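Local coordinates for protein vascular endothelial cadherin (Gallus gallus, PDB 3PPE) that mediates calcium-dependent homophilic adhesion between endothelial cells, here represented by its two outermost extracellular cadherin domains, at residues E11-G22 against G53-E64; I97-V105 against A182-S193. One frame throughout, in Å; residues are numbered along the deposited sequence.

Both contacts converge on the calcium-binding junction between the first and second cadherin domains. Contact 1 comes first along the chain and closes before contact 2 opens. It lies in the first domain, where strands 19-23 and 54-57 pair, and the loops before the first and after the second carry calcium ligands. Contact 2 sets 97-105, the linker and the first short strand of the second domain, against 182-193. The centres are about 25 Å apart, yet the two contacts touch: Glu11 OE2 lies 2.9 Å from Ile97 N, a probable hydrogen bond. Two calcium ions are ligated from both contacts, and a third by contact 2. Calcium bound this way rigidifies the connection between cadherin domains.

Contact 1 (E11-G22 against G53-E64); sequences EEIDSPLPHHVG and GDIYAFERLDRE. With CA (calcium ion), chain C; CA (calcium ion), chain E.
Pro18 lays its ring over one face of Phe58, with CB 3.6 Å from the ring centroid and almost on the ring normal, a CH-pi contact. A cis peptide bond precedes this proline. Two residues on, in strand 19-23, His20 turns its ring edge toward the face of Tyr56. The two planes stand at 69°, a T-shaped stack with centroids 4.9 Å apart. The His20 CG is anti to the backbone N (chi1 -175°), which carries ND1 over the Tyr56 face. A classic beta bulge sets Val21 and Gly22 together opposite Ile55: Val21 N bonds Ile55 O at 2.8 Å, and the bond from Gly22 N is weak.

Toward the domain junction the contact becomes ionic. Glu12 N donates to Leu61 O at 2.7 Å. The Glu12 carboxylate is shared: OE2 forms a salt bridge with Arg60 NH2, modelled too close for its exact geometry to be trusted, while OE1 binds a calcium. Glu11 OE1, Asp62 OD1 and Glu64 OE1 bind the same ion. Glu11 OE2 and both Glu64 oxygens hold a second calcium, so these two glutamates bridge the metals. Arg63 N meets Glu11 OE1 at 2.9 Å from above the carboxylate plane. Asp62 OD1 also accepts from Glu64 N, an Asx turn that steadies a metal ligand. Asp99 completes the protein ligands of the first ion.

Strand 54-57 is the middle of a three-stranded antiparallel sheet, between 19-23 and 46-49. Val21, Ile55 and Ala57 face inward onto strand 6-10 or 82-95 of the other sheet, closing the sandwich.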
loop_
_atom_site.group_PDB
_atom_site.type_symbol
_atom_site.label_atom_id
_atom_site.label_comp_id
_atom_site.label_asym_id
_atom_site.label_seq_id
_atom_site.Cartn_x
_atom_site.Cartn_y
_atom_site.Cartn_z
ATOM N N GLU A 11 -4.902 -1.963 9.903
ATOM C CA GLU A 11 -4.532 -2.290 11.274
ATOM C C GLU A 11 -4.270 -3.768 11.416
ATOM O O GLU A 11 -4.726 -4.568 10.591
ATOM C CB GLU A 11 -5.628 -1.871 12.268
ATOM C CG GLU A 11 -6.947 -2.623 12.023
ATOM C CD GLU A 11 -7.910 -2.566 13.199
ATOM O OE1 GLU A 11 -7.460 -2.433 14.364
ATOM O OE2 GLU A 11 -9.125 -2.664 12.946
ATOM N N GLU A 12 -3.519 -4.116 12.468
ATOM C CA GLU A 12 -3.340 -5.525 12.919
ATOM C C GLU A 12 -2.641 -6.437 11.886
ATOM O O GLU A 12 -2.917 -7.631 11.785
ATOM C CB GLU A 12 -4.694 -6.141 13.344
ATOM C CG GLU A 12 -5.552 -5.266 14.269
ATOM C CD GLU A 12 -5.003 -5.074 15.681
ATOM O OE1 GLU A 12 -5.738 -4.479 16.497
ATOM O OE2 GLU A 12 -3.867 -5.464 16.019
ATOM N N ILE A 13 -1.729 -5.846 11.121
ATOM C CA ILE A 13 -0.979 -6.585 10.112
ATOM C C ILE A 13 0.012 -7.547 10.756
ATOM O O ILE A 13 0.829 -7.148 11.588
ATOM C CB ILE A 13 -0.218 -5.636 9.166
ATOM C CG1 ILE A 13 -1.202 -4.780 8.366
ATOM C CG2 ILE A 13 0.689 -6.425 8.235
ATOM C CD1 ILE A 13 -0.551 -3.631 7.627
ATOM N N ASP A 14 -0.064 -8.816 10.368
ATOM C CA ASP A 14 0.537 -9.893 11.146
ATOM C C ASP A 14 1.629 -10.603 10.352
ATOM O O ASP A 14 2.130 -11.649 10.765
ATOM C CB ASP A 14 -0.530 -10.896 11.587
ATOM C CG ASP A 14 -0.997 -11.786 10.451
ATOM O OD1 ASP A 14 -0.410 -11.707 9.352
ATOM O OD2 ASP A 14 -1.950 -12.566 10.660
ATOM N N SER A 15 1.992 -10.027 9.210
ATOM C CA SER A 15 3.244 -10.369 8.545
ATOM C C SER A 15 4.405 -9.553 9.103
ATOM O O SER A 15 4.206 -8.633 9.894
ATOM C CB SER A 15 3.125 -10.151 7.035
ATOM O OG SER A 15 2.692 -8.834 6.742
ATOM N N PRO A 16 5.618 -9.898 8.684
ATOM C CA PRO A 16 6.831 -9.318 9.271
ATOM C C PRO A 16 6.892 -7.808 9.066
ATOM O O PRO A 16 6.693 -7.329 7.950
ATOM C CB PRO A 16 7.956 -10.001 8.488
ATOM C CG PRO A 16 7.379 -11.307 8.075
ATOM C CD PRO A 16 5.921 -11.048 7.814
ATOM N N LEU A 17 7.166 -7.072 10.139
ATOM C CA LEU A 17 7.545 -5.668 10.026
ATOM C C LEU A 17 8.834 -5.508 9.222
ATOM O O LEU A 17 9.603 -6.457 9.067
ATOM C CB LEU A 17 7.711 -5.046 11.415
ATOM C CG LEU A 17 6.471 -5.047 12.311
ATOM C CD1 LEU A 17 6.867 -5.132 13.777
ATOM C CD2 LEU A 17 5.621 -3.812 12.053
ATOM N N PRO A 18 9.060 -4.302 8.713
ATOM C CA PRO A 18 8.060 -3.231 8.793
ATOM C C PRO A 18 7.058 -3.304 7.646
ATOM O O PRO A 18 7.197 -4.150 6.761
ATOM C CB PRO A 18 8.906 -1.961 8.672
ATOM C CG PRO A 18 10.096 -2.382 7.885
ATOM C CD PRO A 18 10.381 -3.798 8.296
ATOM N N HIS A 19 6.062 -2.425 7.666
ATOM C CA HIS A 19 4.945 -2.498 6.707
ATOM C C HIS A 19 4.806 -1.223 5.904
ATOM O O HIS A 19 4.811 -0.145 6.445
ATOM C CB HIS A 19 3.623 -2.777 7.444
ATOM C CG HIS A 19 3.631 -4.040 8.262
ATOM N ND1 HIS A 19 3.067 -4.107 9.516
ATOM C CD2 HIS A 19 4.162 -5.270 8.017
ATOM C CE1 HIS A 19 3.225 -5.326 10.005
ATOM N NE2 HIS A 19 3.907 -6.048 9.124
ATOM N N HIS A 20 4.651 -1.362 4.609
ATOM C CA HIS A 20 4.632 -0.222 3.722
ATOM C C HIS A 20 3.336 0.551 3.917
ATOM O O HIS A 20 2.233 -0.031 3.869
ATOM C CB HIS A 20 4.752 -0.653 2.264
ATOM C CG HIS A 20 4.856 0.504 1.311
ATOM N ND1 HIS A 20 5.966 1.314 1.245
ATOM C CD2 HIS A 20 3.979 1.009 0.415
ATOM C CE1 HIS A 20 5.795 2.236 0.316
ATOM N NE2 HIS A 20 4.594 2.082 -0.196
ATOM N N VAL A 21 3.490 1.855 4.158
ATOM C CA VAL A 21 2.362 2.769 4.404
ATOM C C VAL A 21 1.963 3.489 3.112
ATOM O O VAL A 21 0.796 3.541 2.770
ATOM C CB VAL A 21 2.687 3.812 5.509
ATOM C CG1 VAL A 21 1.543 4.878 5.637
ATOM C CG2 VAL A 21 2.926 3.104 6.857
ATOM N N GLY A 22 2.929 4.091 2.422
ATOM C CA GLY A 22 2.622 4.894 1.245
ATOM C C GLY A 22 3.863 5.637 0.788
ATOM O O GLY A 22 4.973 5.333 1.249
ATOM N N GLY A 53 10.828 8.384 -0.909
ATOM C CA GLY A 53 9.745 9.018 -0.181
ATOM C C GLY A 53 8.808 8.013 0.458
ATOM O O GLY A 53 7.758 8.378 0.986
ATOM N N ASP A 54 9.189 6.741 0.407
ATOM C CA ASP A 54 8.367 5.660 0.986
ATOM C C ASP A 54 8.389 5.712 2.507
ATOM O O ASP A 54 9.445 5.939 3.114
ATOM C CB ASP A 54 8.836 4.273 0.527
ATOM C CG ASP A 54 8.555 4.007 -0.934
ATOM O OD1 ASP A 54 9.519 4.103 -1.688
ATOM O OD2 ASP A 54 7.401 3.725 -1.355
ATOM N N ILE A 55 7.212 5.541 3.093
ATOM C CA ILE A 55 7.025 5.544 4.534
ATOM C C ILE A 55 6.610 4.148 4.905
ATOM O O ILE A 55 5.801 3.522 4.203
ATOM C CB ILE A 55 5.948 6.574 4.978
ATOM C CG1 ILE A 55 6.427 7.988 4.621
ATOM C CG2 ILE A 55 5.645 6.445 6.504
ATOM C CD1 ILE A 55 5.484 9.084 5.104
ATOM N N TYR A 56 7.239 3.641 5.953
ATOM C CA TYR A 56 6.938 2.328 6.505
ATOM C C TYR A 56 6.524 2.462 7.948
ATOM O O TYR A 56 6.936 3.412 8.614
ATOM C CB TYR A 56 8.169 1.421 6.405
ATOM C CG TYR A 56 8.341 0.791 5.046
ATOM C CD1 TYR A 56 8.900 1.502 4.000
ATOM C CD2 TYR A 56 7.982 -0.530 4.822
ATOM C CE1 TYR A 56 9.062 0.926 2.746
ATOM C CE2 TYR A 56 8.150 -1.117 3.579
ATOM C CZ TYR A 56 8.669 -0.388 2.550
ATOM O OH TYR A 56 8.842 -0.992 1.315
ATOM N N ALA A 57 5.717 1.511 8.415
ATOM C CA ALA A 57 5.318 1.415 9.815
ATOM C C ALA A 57 6.137 0.329 10.505
ATOM O O ALA A 57 6.301 -0.771 9.968
ATOM C CB ALA A 57 3.790 1.052 9.922
ATOM N N PHE A 58 6.579 0.630 11.726
ATOM C CA PHE A 58 7.508 -0.236 12.475
ATOM C C PHE A 58 6.882 -0.854 13.729
ATOM O O PHE A 58 7.572 -1.462 14.545
ATOM C CB PHE A 58 8.812 0.513 12.792
ATOM C CG PHE A 58 9.701 0.648 11.599
ATOM C CD1 PHE A 58 9.398 1.559 10.592
ATOM C CD2 PHE A 58 10.813 -0.168 11.440
ATOM C CE1 PHE A 58 10.199 1.661 9.460
ATOM C CE2 PHE A 58 11.618 -0.053 10.308
ATOM C CZ PHE A 58 11.309 0.861 9.321
ATOM N N GLU A 59 5.565 -0.674 13.850
ATOM C CA GLU A 59 4.746 -1.375 14.821
ATOM C C GLU A 59 3.486 -1.804 14.126
ATOM O O GLU A 59 3.047 -1.178 13.153
ATOM C CB GLU A 59 4.310 -0.463 15.967
ATOM C CG GLU A 59 5.434 0.039 16.803
ATOM C CD GLU A 59 4.950 0.860 17.946
ATOM O OE1 GLU A 59 5.818 1.437 18.614
ATOM O OE2 GLU A 59 3.724 0.937 18.175
ATOM N N ARG A 60 2.897 -2.874 14.646
ATOM C CA ARG A 60 1.532 -3.243 14.308
ATOM C C ARG A 60 0.605 -2.199 14.926
ATOM O O ARG A 60 0.841 -1.723 16.051
ATOM C CB ARG A 60 1.188 -4.614 14.866
ATOM C CG ARG A 60 1.877 -5.738 14.150
ATOM C CD ARG A 60 1.420 -7.061 14.726
ATOM N NE ARG A 60 -0.045 -7.139 14.687
ATOM C CZ ARG A 60 -0.859 -7.031 15.735
ATOM N NH1 ARG A 60 -0.394 -6.854 16.976
ATOM N NH2 ARG A 60 -2.158 -7.123 15.537
ATOM N N LEU A 61 -0.433 -1.845 14.180
ATOM C CA LEU A 61 -1.336 -0.781 14.558
ATOM C C LEU A 61 -2.751 -1.298 14.958
ATOM O O LEU A 61 -3.256 -2.261 14.401
ATOM C CB LEU A 61 -1.459 0.211 13.387
ATOM C CG LEU A 61 -0.141 0.827 12.883
ATOM C CD1 LEU A 61 -0.368 1.565 11.562
ATOM C CD2 LEU A 61 0.478 1.723 13.971
ATOM N N ASP A 62 -3.378 -0.618 15.896
ATOM C CA ASP A 62 -4.728 -0.959 16.296
ATOM C C ASP A 62 -5.567 0.265 16.061
ATOM O O ASP A 62 -5.418 1.241 16.775
ATOM C CB ASP A 62 -4.720 -1.320 17.781
ATOM C CG ASP A 62 -6.097 -1.713 18.311
ATOM O OD1 ASP A 62 -7.087 -1.802 17.541
ATOM O OD2 ASP A 62 -6.165 -1.936 19.523
ATOM N N ARG A 63 -6.439 0.231 15.056
ATOM C CA ARG A 63 -7.347 1.368 14.796
ATOM C C ARG A 63 -8.197 1.744 16.027
ATOM O O ARG A 63 -8.535 2.916 16.233
ATOM C CB ARG A 63 -8.252 1.079 13.584
ATOM C CG ARG A 63 -8.962 2.299 13.019
ATOM C CD ARG A 63 -10.280 1.870 12.354
ATOM N NE ARG A 63 -11.227 1.352 13.372
ATOM C CZ ARG A 63 -12.019 2.138 14.110
ATOM N NH1 ARG A 63 -11.982 3.440 13.949
ATOM N NH2 ARG A 63 -12.803 1.627 15.048
ATOM N N GLU A 64 -8.510 0.767 16.856
ATOM C CA GLU A 64 -9.333 1.035 18.038
ATOM C C GLU A 64 -8.576 1.775 19.153
ATOM O O GLU A 64 -9.192 2.313 20.065
ATOM C CB GLU A 64 -9.969 -0.257 18.574
ATOM C CG GLU A 64 -11.173 -0.732 17.749
ATOM C CD GLU A 64 -10.825 -1.314 16.402
ATOM O OE1 GLU A 64 -9.983 -2.247 16.306
ATOM O OE2 GLU A 64 -11.422 -0.864 15.399
HETATM CA CA CA C . -8.046 -3.500 16.381
HETATM CA CA CA E . -11.216 -2.921 13.953
HETATM O O HOH W 1 -0.877 -2.905 11.254
HETATM O O HOH W 2 1.667 -1.920 10.666
HETATM O O HOH W 3 -9.082 -4.452 18.401
#

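Contact 2 (I97-V105 against A182-S193). With CA (calcium ion), chain D; CA (calcium ion), chain E; CA (calcium ion), chain C.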
loop_
_atom_site.group_PDB
_atom_site.type_symbol
_atom_site.label_atom_id
_atom_site.label_comp_id
_atom_site.label_asym_id
_atom_site.label_seq_id
_atom_site.Cartn_x
_atom_site.Cartn_y
_atom_site.Cartn_z
ATOM N N ILE A 97 -10.094 -3.348 10.294
ATOM C CA ILE A 97 -10.525 -4.705 10.059
ATOM C C ILE A 97 -11.628 -5.042 11.071
ATOM O O ILE A 97 -11.745 -4.402 12.133
ATOM C CB ILE A 97 -9.341 -5.764 10.108
ATOM C CG1 ILE A 97 -8.773 -5.967 11.517
ATOM C CG2 ILE A 97 -8.220 -5.403 9.033
ATOM C CD1 ILE A 97 -8.001 -7.324 11.686
ATOM N N ASN A 98 -12.434 -6.036 10.741
ATOM C CA ASN A 98 -13.450 -6.500 11.671
ATOM C C ASN A 98 -12.829 -7.388 12.757
ATOM O O ASN A 98 -12.726 -8.589 12.614
ATOM C CB ASN A 98 -14.595 -7.227 10.944
ATOM C CG ASN A 98 -15.816 -7.347 11.841
ATOM O OD1 ASN A 98 -16.135 -6.397 12.575
ATOM N ND2 ASN A 98 -16.448 -8.488 11.856
ATOM N N ASP A 99 -12.384 -6.785 13.849
ATOM C CA ASP A 99 -11.728 -7.552 14.893
ATOM C C ASP A 99 -12.363 -7.394 16.282
ATOM O O ASP A 99 -11.796 -7.817 17.268
ATOM C CB ASP A 99 -10.208 -7.289 14.908
ATOM C CG ASP A 99 -9.825 -5.823 15.124
ATOM O OD1 ASP A 99 -10.612 -4.875 14.847
ATOM O OD2 ASP A 99 -8.651 -5.599 15.575
ATOM N N ASN A 100 -13.551 -6.776 16.335
ATOM C CA ASN A 100 -14.305 -6.644 17.561
ATOM C C ASN A 100 -15.719 -7.179 17.409
ATOM O O ASN A 100 -16.385 -7.000 16.369
ATOM C CB ASN A 100 -14.334 -5.181 18.074
ATOM C CG ASN A 100 -12.941 -4.653 18.426
ATOM O OD1 ASN A 100 -12.223 -4.165 17.555
ATOM N ND2 ASN A 100 -12.537 -4.790 19.681
ATOM N N ALA A 101 -16.182 -7.847 18.448
ATOM C CA ALA A 101 -17.580 -8.305 18.479
ATOM C C ALA A 101 -18.408 -7.262 19.272
ATOM O O ALA A 101 -17.852 -6.454 20.034
ATOM C CB ALA A 101 -17.669 -9.702 19.107
ATOM N N PRO A 102 -19.726 -7.215 19.049
ATOM C CA PRO A 102 -20.545 -6.321 19.900
ATOM C C PRO A 102 -20.552 -6.811 21.332
ATOM O O PRO A 102 -20.578 -8.059 21.586
ATOM C CB PRO A 102 -21.951 -6.412 19.271
ATOM C CG PRO A 102 -21.672 -6.983 17.848
ATOM C CD PRO A 102 -20.545 -7.938 18.061
ATOM N N ILE A 103 -20.485 -5.864 22.271
ATOM C CA ILE A 103 -20.515 -6.208 23.700
ATOM C C ILE A 103 -21.640 -5.429 24.357
ATOM O O ILE A 103 -21.793 -4.232 24.134
ATOM C CB ILE A 103 -19.150 -5.919 24.419
ATOM C CG1 ILE A 103 -18.006 -6.761 23.820
ATOM C CG2 ILE A 103 -19.215 -6.233 25.926
ATOM C CD1 ILE A 103 -16.692 -6.039 23.919
ATOM N N PHE A 104 -22.461 -6.108 25.154
ATOM C CA PHE A 104 -23.582 -5.413 25.785
ATOM C C PHE A 104 -23.130 -4.281 26.677
ATOM O O PHE A 104 -21.999 -4.302 27.154
ATOM C CB PHE A 104 -24.484 -6.400 26.493
ATOM C CG PHE A 104 -25.397 -7.112 25.538
ATOM C CD1 PHE A 104 -25.059 -8.366 25.044
ATOM C CD2 PHE A 104 -26.568 -6.485 25.085
ATOM C CE1 PHE A 104 -25.920 -9.046 24.136
ATOM C CE2 PHE A 104 -27.410 -7.139 24.162
ATOM C CZ PHE A 104 -27.068 -8.434 23.707
ATOM N N VAL A 105 -23.997 -3.300 26.912
ATOM C CA VAL A 105 -23.619 -2.162 27.754
ATOM C C VAL A 105 -23.842 -2.414 29.260
ATOM O O VAL A 105 -23.351 -1.654 30.073
ATOM C CB VAL A 105 -24.275 -0.819 27.315
ATOM C CG1 VAL A 105 -23.871 -0.445 25.885
ATOM C CG2 VAL A 105 -25.803 -0.864 27.461
ATOM N N ALA A 182 -25.533 -10.851 21.047
ATOM C CA ALA A 182 -25.306 -9.909 19.957
ATOM C C ALA A 182 -24.167 -10.370 19.055
ATOM O O ALA A 182 -23.304 -11.141 19.474
ATOM C CB ALA A 182 -25.024 -8.520 20.507
ATOM N N LYS A 183 -24.169 -9.891 17.816
ATOM C CA LYS A 183 -23.314 -10.452 16.775
ATOM C C LYS A 183 -23.325 -9.581 15.524
ATOM O O LYS A 183 -24.368 -9.383 14.902
ATOM C CB LYS A 183 -23.754 -11.875 16.430
ATOM C CG LYS A 183 -23.102 -12.440 15.179
ATOM C CD LYS A 183 -23.377 -13.928 15.036
ATOM C CE LYS A 183 -24.864 -14.203 14.885
ATOM N NZ LYS A 183 -25.275 -14.266 13.455
ATOM N N ASP A 184 -22.156 -9.063 15.159
ATOM C CA ASP A 184 -22.044 -8.141 14.037
ATOM C C ASP A 184 -22.287 -8.853 12.711
ATOM O O ASP A 184 -22.218 -10.080 12.632
ATOM C CB ASP A 184 -20.668 -7.470 14.029
ATOM C CG ASP A 184 -19.570 -8.399 13.549
ATOM O OD1 ASP A 184 -18.384 -8.106 13.813
ATOM O OD2 ASP A 184 -19.893 -9.421 12.908
ATOM N N ALA A 185 -22.570 -8.076 11.671
ATOM C CA ALA A 185 -23.193 -8.608 10.464
ATOM C C ALA A 185 -22.261 -9.574 9.742
ATOM O O ALA A 185 -22.683 -10.313 8.853
ATOM C CB ALA A 185 -23.608 -7.475 9.538
ATOM N N LEU A 186 -20.989 -9.561 10.129
ATOM C CA LEU A 186 -19.999 -10.456 9.539
ATOM C C LEU A 186 -19.818 -11.712 10.384
ATOM O O LEU A 186 -19.086 -12.626 10.006
ATOM C CB LEU A 186 -18.660 -9.737 9.371
ATOM C CG LEU A 186 -18.578 -8.713 8.237
ATOM C CD1 LEU A 186 -19.260 -7.413 8.637
ATOM C CD2 LEU A 186 -17.130 -8.464 7.842
ATOM N N GLY A 187 -20.488 -11.749 11.531
ATOM C CA GLY A 187 -20.689 -12.990 12.257
ATOM C C GLY A 187 -19.888 -13.044 13.544
ATOM O O GLY A 187 -19.878 -14.061 14.238
ATOM N N LEU A 188 -19.215 -11.944 13.864
ATOM C CA LEU A 188 -18.287 -11.912 14.988
ATOM C C LEU A 188 -19.030 -11.922 16.318
ATOM O O LEU A 188 -19.736 -10.971 16.653
ATOM C CB LEU A 188 -17.382 -10.682 14.900
ATOM C CG LEU A 188 -15.889 -10.923 15.125
ATOM C CD1 LEU A 188 -15.389 -12.067 14.258
ATOM C CD2 LEU A 188 -15.093 -9.654 14.856
ATOM N N THR A 189 -18.869 -13.005 17.072
ATOM C CA THR A 189 -19.228 -13.014 18.484
ATOM C C THR A 189 -18.312 -13.938 19.280
ATOM O O THR A 189 -17.279 -14.384 18.780
ATOM C CB THR A 189 -20.689 -13.453 18.694
ATOM O OG1 THR A 189 -21.043 -13.306 20.074
ATOM C CG2 THR A 189 -20.873 -14.903 18.279
ATOM N N GLY A 190 -18.697 -14.221 20.520
ATOM C CA GLY A 190 -19.124 -13.183 21.440
ATOM C C GLY A 190 -19.087 -13.768 22.838
ATOM O O GLY A 190 -19.815 -14.712 23.147
ATOM N N GLU A 191 -18.235 -13.205 23.687
ATOM C CA GLU A 191 -18.618 -12.879 25.056
ATOM C C GLU A 191 -17.603 -11.836 25.510
ATOM O O GLU A 191 -16.460 -12.165 25.830
ATOM C CB GLU A 191 -18.650 -14.047 26.045
ATOM C CG GLU A 191 -19.785 -15.030 25.808
ATOM C CD GLU A 191 -19.463 -16.041 24.725
ATOM O OE1 GLU A 191 -18.339 -15.997 24.184
ATOM O OE2 GLU A 191 -20.335 -16.880 24.416
ATOM N N SER A 192 -18.026 -10.577 25.536
ATOM C CA SER A 192 -19.102 -10.149 26.422
ATOM C C SER A 192 -20.422 -10.025 25.669
ATOM O O SER A 192 -21.225 -9.134 25.945
ATOM C CB SER A 192 -18.749 -8.817 27.088
ATOM O OG SER A 192 -18.180 -9.021 28.369
ATOM N N SER A 193 -20.640 -10.926 24.715
ATOM C CA SER A 193 -21.630 -10.708 23.667
ATOM C C SER A 193 -22.976 -11.319 24.043
ATOM O O SER A 193 -23.872 -11.430 23.208
ATOM C CB SER A 193 -21.141 -11.289 22.339
ATOM O OG SER A 193 -20.145 -10.466 21.757
HETATM CA CA CA D . -17.289 -5.857 14.585
HETATM CA CA CA E . -11.216 -2.921 13.953
HETATM CA CA CA C . -8.046 -3.500 16.381
HETATM O O HOH W 3 -9.082 -4.452 18.401
#
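Asn98 reaches across to the turn at Asp184. Its CB lies near Leu186 CD2, at the outer limit of contact. Beyond it the amide divides its work. OD1 binds a calcium at 2.4 Å, and ND2 donates to Asp184 OD1 at 2.8 Å. That donation lies in the amide plane but meets the carboxylate from above its plane. A chi1 of -164° swings the amide out opposite the backbone N, toward Asp184. ND2 also touches Leu188 CD2 at 3.5 Å.

Asp184 OD1 and Asn100 O bind the same calcium. Asp184 OD2 accepts from Leu188 N at 2.8 Å, with weak bonds from Leu186 N and Gly187 N, so the turn holds this carboxylate in place. Asp130, Asp132 and His139 complete the protein ligands.

Farther along, Pro102 packs its CG against Asp184 N and its CB against Ala182 CB, 3.9 Å away. Ser193 OG donates to Pro102 O, modelled so short that its length is doubtful. Phe104 brings CE1 to Ala182 CB at 3.8 Å, and Ser193 O lies at the edge of its ring.

Asp99 turns away and binds the other two calcium ions, one by each carboxylate oxygen. Linker residues thus bind all three ions. Asp184 is one of the second-domain ligands of one ion, where calcium would probably offset the carboxylate charge. This is consistent with calcium stiffening the connection between the two domains.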